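Local coordinates for DNA polymerase (Pyrobaculum calidifontis, PDB 5MDN), which probably catalyses DNA-templated synthesis, adding deoxyribonucleotides from their triphosphates to a growing DNA strand, as a member of the family B polymerases, at residues V661-L675 with S739-I752. Numbering follows the deposited sequence.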
loop_
_atom_site.group_PDB
_atom_site.type_symbol
_atom_site.label_atom_id
_atom_site.label_comp_id
_atom_site.label_asym_id
_atom_site.label_seq_id
_atom_site.Cartn_x
_atom_site.Cartn_y
_atom_site.Cartn_z
ATOM N N VAL A 661 26.696 -1.064 26.787
ATOM C CA VAL A 661 25.375 -1.650 27.003
ATOM C C VAL A 661 25.502 -2.937 27.810
ATOM O O VAL A 661 24.696 -3.203 28.711
ATOM C CB VAL A 661 24.634 -1.865 25.667
ATOM C CG1 VAL A 661 25.403 -2.781 24.736
ATOM C CG2 VAL A 661 23.231 -2.410 25.917
ATOM N N VAL A 662 26.511 -3.759 27.503
ATOM C CA VAL A 662 26.741 -4.978 28.273
ATOM C C VAL A 662 27.121 -4.627 29.706
ATOM O O VAL A 662 26.740 -5.322 30.657
ATOM C CB VAL A 662 27.818 -5.845 27.589
ATOM C CG1 VAL A 662 28.231 -6.998 28.488
ATOM C CG2 VAL A 662 27.308 -6.370 26.257
ATOM N N GLU A 663 27.867 -3.531 29.885
ATOM C CA GLU A 663 28.282 -3.108 31.219
ATOM C C GLU A 663 27.075 -2.753 32.084
ATOM O O GLU A 663 26.935 -3.253 33.206
ATOM C CB GLU A 663 29.257 -1.930 31.107
ATOM C CG GLU A 663 29.948 -1.539 32.409
ATOM C CD GLU A 663 29.157 -0.529 33.217
ATOM O OE1 GLU A 663 28.177 0.027 32.676
ATOM O OE2 GLU A 663 29.505 -0.299 34.394
ATOM N N ARG A 664 26.185 -1.888 31.582
ATOM C CA ARG A 664 24.976 -1.589 32.344
ATOM C C ARG A 664 24.044 -2.790 32.423
ATOM O O ARG A 664 23.229 -2.871 33.347
ATOM C CB ARG A 664 24.186 -0.428 31.734
ATOM C CG ARG A 664 23.544 -0.762 30.402
ATOM C CD ARG A 664 22.441 0.219 30.057
ATOM N NE ARG A 664 21.810 -0.111 28.782
ATOM C CZ ARG A 664 20.757 -0.914 28.671
ATOM N NH1 ARG A 664 20.231 -1.468 29.756
ATOM N NH2 ARG A 664 20.233 -1.168 27.480
ATOM N N LEU A 665 24.138 -3.718 31.468
ATOM C CA LEU A 665 23.256 -4.879 31.478
ATOM C C LEU A 665 23.670 -5.865 32.558
ATOM O O LEU A 665 22.815 -6.445 33.238
ATOM C CB LEU A 665 23.255 -5.547 30.102
ATOM C CG LEU A 665 22.110 -6.490 29.730
ATOM C CD1 LEU A 665 20.766 -5.810 29.928
ATOM C CD2 LEU A 665 22.266 -6.974 28.295
ATOM N N LYS A 666 24.977 -6.061 32.739
ATOM C CA LYS A 666 25.467 -6.891 33.829
ATOM C C LYS A 666 25.392 -6.183 35.176
ATOM O O LYS A 666 25.430 -6.850 36.215
ATOM C CB LYS A 666 26.904 -7.335 33.547
ATOM C CG LYS A 666 26.998 -8.521 32.601
ATOM C CD LYS A 666 28.413 -9.065 32.525
ATOM C CE LYS A 666 28.465 -10.339 31.698
ATOM N NZ LYS A 666 29.861 -10.816 31.490
ATOM N N ALA A 667 25.283 -4.855 35.179
ATOM C CA ALA A 667 25.109 -4.090 36.409
ATOM C C ALA A 667 23.655 -4.017 36.853
ATOM O O ALA A 667 23.365 -3.378 37.870
ATOM C CB ALA A 667 25.668 -2.677 36.234
ATOM N N TYR A 668 22.750 -4.657 36.113
ATOM C CA TYR A 668 21.330 -4.734 36.447
ATOM C C TYR A 668 20.708 -3.337 36.549
ATOM O O TYR A 668 20.195 -2.926 37.593
ATOM C CB TYR A 668 21.129 -5.526 37.746
ATOM C CG TYR A 668 21.676 -6.939 37.697
ATOM C CD1 TYR A 668 21.082 -7.920 36.912
ATOM C CD2 TYR A 668 22.796 -7.289 38.442
ATOM C CE1 TYR A 668 21.591 -9.209 36.872
ATOM C CE2 TYR A 668 23.310 -8.570 38.409
ATOM C CZ TYR A 668 22.705 -9.527 37.624
ATOM O OH TYR A 668 23.216 -10.804 37.590
ATOM N N LYS A 669 20.760 -2.610 35.430
ATOM C CA LYS A 669 20.112 -1.307 35.319
ATOM C C LYS A 669 19.188 -1.255 34.105
ATOM O O LYS A 669 18.813 -0.167 33.656
ATOM C CB LYS A 669 21.147 -0.185 35.201
ATOM C CG LYS A 669 20.606 1.202 35.523
ATOM C CD LYS A 669 21.461 2.284 34.908
ATOM C CE LYS A 669 21.354 2.159 33.388
ATOM N NZ LYS A 669 21.997 3.262 32.627
ATOM N N PHE A 670 18.803 -2.404 33.570
ATOM C CA PHE A 670 17.927 -2.417 32.413
ATOM C C PHE A 670 16.482 -2.138 32.814
ATOM O O PHE A 670 16.074 -2.337 33.961
ATOM C CB PHE A 670 18.023 -3.763 31.694
ATOM C CG PHE A 670 17.777 -4.944 32.586
ATOM C CD1 PHE A 670 16.486 -5.341 32.900
ATOM C CD2 PHE A 670 18.837 -5.648 33.130
ATOM C CE1 PHE A 670 16.260 -6.421 33.728
ATOM C CE2 PHE A 670 18.619 -6.729 33.958
ATOM C CZ PHE A 670 17.327 -7.117 34.258
ATOM N N ASP A 671 15.710 -1.658 31.844
ATOM C CA ASP A 671 14.261 -1.671 31.944
ATOM C C ASP A 671 13.781 -3.005 31.390
ATOM O O ASP A 671 14.245 -3.444 30.333
ATOM C CB ASP A 671 13.641 -0.504 31.173
ATOM C CG ASP A 671 12.132 -0.435 31.332
ATOM O OD1 ASP A 671 11.572 -1.213 32.133
ATOM O OD2 ASP A 671 11.501 0.403 30.653
ATOM N N LEU A 672 12.861 -3.651 32.109
ATOM C CA LEU A 672 12.474 -5.006 31.738
ATOM C C LEU A 672 11.776 -5.046 30.385
ATOM O O LEU A 672 11.958 -6.009 29.633
ATOM C CB LEU A 672 11.578 -5.613 32.817
ATOM C CG LEU A 672 11.316 -7.115 32.695
ATOM C CD1 LEU A 672 12.572 -7.902 33.033
ATOM C CD2 LEU A 672 10.159 -7.537 33.587
ATOM N N ASP A 673 11.010 -4.002 30.049
ATOM C CA ASP A 673 10.293 -3.958 28.775
ATOM C C ASP A 673 11.214 -4.225 27.592
ATOM O O ASP A 673 10.810 -4.857 26.608
ATOM C CB ASP A 673 9.600 -2.606 28.614
ATOM C CG ASP A 673 8.506 -2.384 29.641
ATOM O OD1 ASP A 673 7.879 -3.377 30.067
ATOM O OD2 ASP A 673 8.275 -1.219 30.020
ATOM N N ASP A 674 12.457 -3.745 27.664
ATOM C CA ASP A 674 13.388 -3.920 26.556
ATOM C C ASP A 674 13.835 -5.368 26.387
ATOM O O ASP A 674 14.402 -5.708 25.343
ATOM C CB ASP A 674 14.605 -3.016 26.753
ATOM C CG ASP A 674 14.229 -1.551 26.869
ATOM O OD1 ASP A 674 13.417 -1.076 26.046
ATOM O OD2 ASP A 674 14.743 -0.875 27.785
ATOM N N LEU A 675 13.605 -6.224 27.384
ATOM C CA LEU A 675 14.044 -7.612 27.323
ATOM C C LEU A 675 12.978 -8.573 26.804
ATOM O O LEU A 675 13.294 -9.742 26.560
ATOM C CB LEU A 675 14.515 -8.074 28.706
ATOM C CG LEU A 675 15.668 -7.286 29.336
ATOM C CD1 LEU A 675 16.205 -8.014 30.557
ATOM C CD2 LEU A 675 16.777 -7.037 28.325
ATOM N N SER A 739 13.830 -8.986 39.001
ATOM C CA SER A 739 14.889 -8.435 38.159
ATOM C C SER A 739 16.165 -9.264 38.271
ATOM O O SER A 739 17.274 -8.730 38.324
ATOM C CB SER A 739 15.156 -6.965 38.495
ATOM O OG SER A 739 13.967 -6.195 38.426
ATOM N N LYS A 740 16.009 -10.586 38.306
ATOM C CA LYS A 740 17.117 -11.533 38.163
ATOM C C LYS A 740 16.937 -12.275 36.842
ATOM O O LYS A 740 16.141 -13.216 36.745
ATOM C CB LYS A 740 17.211 -12.463 39.365
ATOM C CG LYS A 740 17.981 -11.845 40.529
ATOM C CD LYS A 740 17.178 -10.783 41.252
ATOM C CE LYS A 740 18.019 -10.042 42.278
ATOM N NZ LYS A 740 17.274 -8.873 42.823
ATOM N N VAL A 741 17.612 -11.772 35.812
ATOM C CA VAL A 741 17.440 -12.197 34.429
ATOM C C VAL A 741 18.738 -12.819 33.922
ATOM O O VAL A 741 19.830 -12.340 34.245
ATOM C CB VAL A 741 16.989 -11.017 33.549
ATOM C CG1 VAL A 741 16.641 -11.494 32.154
ATOM C CG2 VAL A 741 15.796 -10.321 34.194
ATOM N N ASP A 742 18.620 -13.884 33.125
ATOM C CA ASP A 742 19.797 -14.549 32.565
ATOM C C ASP A 742 20.489 -13.595 31.601
ATOM O O ASP A 742 20.256 -13.627 30.389
ATOM C CB ASP A 742 19.420 -15.848 31.848
ATOM C CG ASP A 742 20.637 -16.612 31.337
ATOM O OD1 ASP A 742 21.772 -16.276 31.739
ATOM O OD2 ASP A 742 20.459 -17.544 30.524
ATOM N N VAL A 743 21.351 -12.737 32.150
ATOM C CA VAL A 743 22.057 -11.749 31.340
ATOM C C VAL A 743 22.979 -12.425 30.332
ATOM O O VAL A 743 23.169 -11.918 29.221
ATOM C CB VAL A 743 22.813 -10.765 32.262
ATOM C CG1 VAL A 743 24.303 -11.097 32.357
ATOM C CG2 VAL A 743 22.606 -9.345 31.794
ATOM N N ASP A 744 23.559 -13.575 30.691
ATOM C CA ASP A 744 24.457 -14.275 29.777
ATOM C C ASP A 744 23.758 -14.642 28.474
ATOM O O ASP A 744 24.408 -14.737 27.427
ATOM C CB ASP A 744 25.017 -15.524 30.454
ATOM C CG ASP A 744 25.881 -15.199 31.656
ATOM O OD1 ASP A 744 25.958 -14.008 32.027
ATOM O OD2 ASP A 744 26.479 -16.130 32.233
ATOM N N TYR A 745 22.443 -14.852 28.514
ATOM C CA TYR A 745 21.690 -15.090 27.287
ATOM C C TYR A 745 21.646 -13.833 26.424
ATOM O O TYR A 745 21.968 -13.874 25.230
ATOM C CB TYR A 745 20.272 -15.548 27.640
ATOM C CG TYR A 745 19.384 -15.907 26.462
ATOM C CD1 TYR A 745 18.741 -14.926 25.715
ATOM C CD2 TYR A 745 19.140 -17.236 26.141
ATOM C CE1 TYR A 745 17.922 -15.260 24.651
ATOM C CE2 TYR A 745 18.312 -17.579 25.090
ATOM C CZ TYR A 745 17.710 -16.588 24.345
ATOM O OH TYR A 745 16.891 -16.927 23.292
ATOM N N TYR A 746 21.252 -12.703 27.017
ATOM C CA TYR A 746 21.005 -11.492 26.242
ATOM C C TYR A 746 22.276 -10.838 25.716
ATOM O O TYR A 746 22.205 -10.103 24.727
ATOM C CB TYR A 746 20.210 -10.495 27.085
ATOM C CG TYR A 746 18.745 -10.849 27.179
ATOM C CD1 TYR A 746 18.114 -11.527 26.144
ATOM C CD2 TYR A 746 17.995 -10.522 28.300
ATOM C CE1 TYR A 746 16.778 -11.862 26.217
ATOM C CE2 TYR A 746 16.654 -10.855 28.383
ATOM C CZ TYR A 746 16.052 -11.524 27.337
ATOM O OH TYR A 746 14.720 -11.860 27.408
ATOM N N ILE A 747 23.431 -11.087 26.330
ATOM C CA ILE A 747 24.680 -10.582 25.767
ATOM C C ILE A 747 25.184 -11.485 24.650
ATOM O O ILE A 747 25.642 -11.002 23.607
ATOM C CB ILE A 747 25.738 -10.393 26.870
ATOM C CG1 ILE A 747 25.397 -9.168 27.719
ATOM C CG2 ILE A 747 27.131 -10.262 26.274
ATOM C CD1 ILE A 747 25.074 -9.477 29.147
ATOM N N GLU A 748 25.083 -12.802 24.828
ATOM C CA GLU A 748 25.806 -13.707 23.943
ATOM C C GLU A 748 25.096 -13.955 22.617
ATOM O O GLU A 748 25.748 -13.946 21.568
ATOM C CB GLU A 748 26.065 -15.040 24.646
ATOM C CG GLU A 748 27.042 -14.951 25.803
ATOM C CD GLU A 748 27.261 -16.288 26.478
ATOM O OE1 GLU A 748 26.604 -17.271 26.069
ATOM O OE2 GLU A 748 28.083 -16.353 27.418
ATOM N N LYS A 749 23.782 -14.175 22.608
ATOM C CA LYS A 749 23.163 -14.643 21.373
ATOM C C LYS A 749 22.291 -13.611 20.668
ATOM O O LYS A 749 21.660 -13.960 19.667
ATOM C CB LYS A 749 22.369 -15.931 21.617
ATOM C CG LYS A 749 21.251 -15.868 22.633
ATOM C CD LYS A 749 20.753 -17.281 22.901
ATOM C CE LYS A 749 20.170 -17.932 21.651
ATOM N NZ LYS A 749 18.840 -17.364 21.289
ATOM N N GLN A 750 22.244 -12.356 21.132
ATOM C CA GLN A 750 21.568 -11.322 20.343
ATOM C C GLN A 750 22.205 -9.936 20.387
ATOM O O GLN A 750 22.399 -9.338 19.324
ATOM C CB GLN A 750 20.075 -11.221 20.652
ATOM C CG GLN A 750 19.332 -12.130 19.701
ATOM C CD GLN A 750 19.977 -12.094 18.306
ATOM O OE1 GLN A 750 20.134 -11.030 17.700
ATOM N NE2 GLN A 750 20.384 -13.260 17.811
ATOM N N VAL A 751 22.526 -9.397 21.565
ATOM C CA VAL A 751 23.049 -8.031 21.598
ATOM C C VAL A 751 24.353 -7.950 20.810
ATOM O O VAL A 751 24.598 -6.977 20.087
ATOM C CB VAL A 751 23.221 -7.543 23.049
ATOM C CG1 VAL A 751 24.087 -6.293 23.096
ATOM C CG2 VAL A 751 21.865 -7.235 23.665
ATOM N N ILE A 752 25.200 -8.968 20.921
ATOM C CA ILE A 752 26.404 -9.031 20.091
ATOM C C ILE A 752 26.006 -9.376 18.652
ATOM O O ILE A 752 26.416 -8.654 17.731
ATOM C CB ILE A 752 27.446 -10.008 20.668
ATOM C CG1 ILE A 752 28.432 -9.278 21.583
ATOM C CG2 ILE A 752 28.224 -10.706 19.559
ATOM C CD1 ILE A 752 27.793 -8.528 22.733
#
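Val662 and Ile747 meet where helices 661-666 and 743-752 pack nearly antiparallel, their axes at 164° and 10.4 Å apart. Val662 sets its CG1 and CG2 on Ile747 CG1, each 3.7 Å from it, a fit that suits two beta-branched residues with short, stiff side chains. One turn on, Leu665 and Val743 run past one another, pointing opposite ways, Leu665 CG 3.6 Å from Val743 CG2; the longer leucine also reaches Ile747, while the short valine fits close to the facing helix. At the exposed margin the methylenes of Lys666 lie square across Val743, CG 3.7 Å from Val743 CG1, and the extended chain carries NZ past Asp744, 5.1 Å from its OD1. Val661 and Val751 close the other end, tip to tip.

Beyond the helix, a Schellman motif at Tyr668 turns the chain back, and Phe670, Leu672 and Leu675 pack against Val741. Phe670 suits its place by offering CZ to Val741 CG2 (3.6 Å) and a ring face, toward its rim, to Leu675 CD1. With CG anti to its carbonyl carbon (chi1 -77°), Tyr746 lays the CD2-CE2 side of its flat ring along Leu675, CE2 3.5 Å from Leu675 CB, and its OH comes within 2.7 Å of Leu675 O. A leucine in place of Tyr746 would probably open a gap beside Leu675 and leave the Ile718 backbone N-H without the hydroxyl that accepts its weak hydrogen bond.

The contact is structural packing, away from the magnesium sites: strand 716-718 covers Val741 and Tyr746, helix 628-643 backs Leu675 through Leu629, and helix 743-756 is thus joined to the end of helix 647-666.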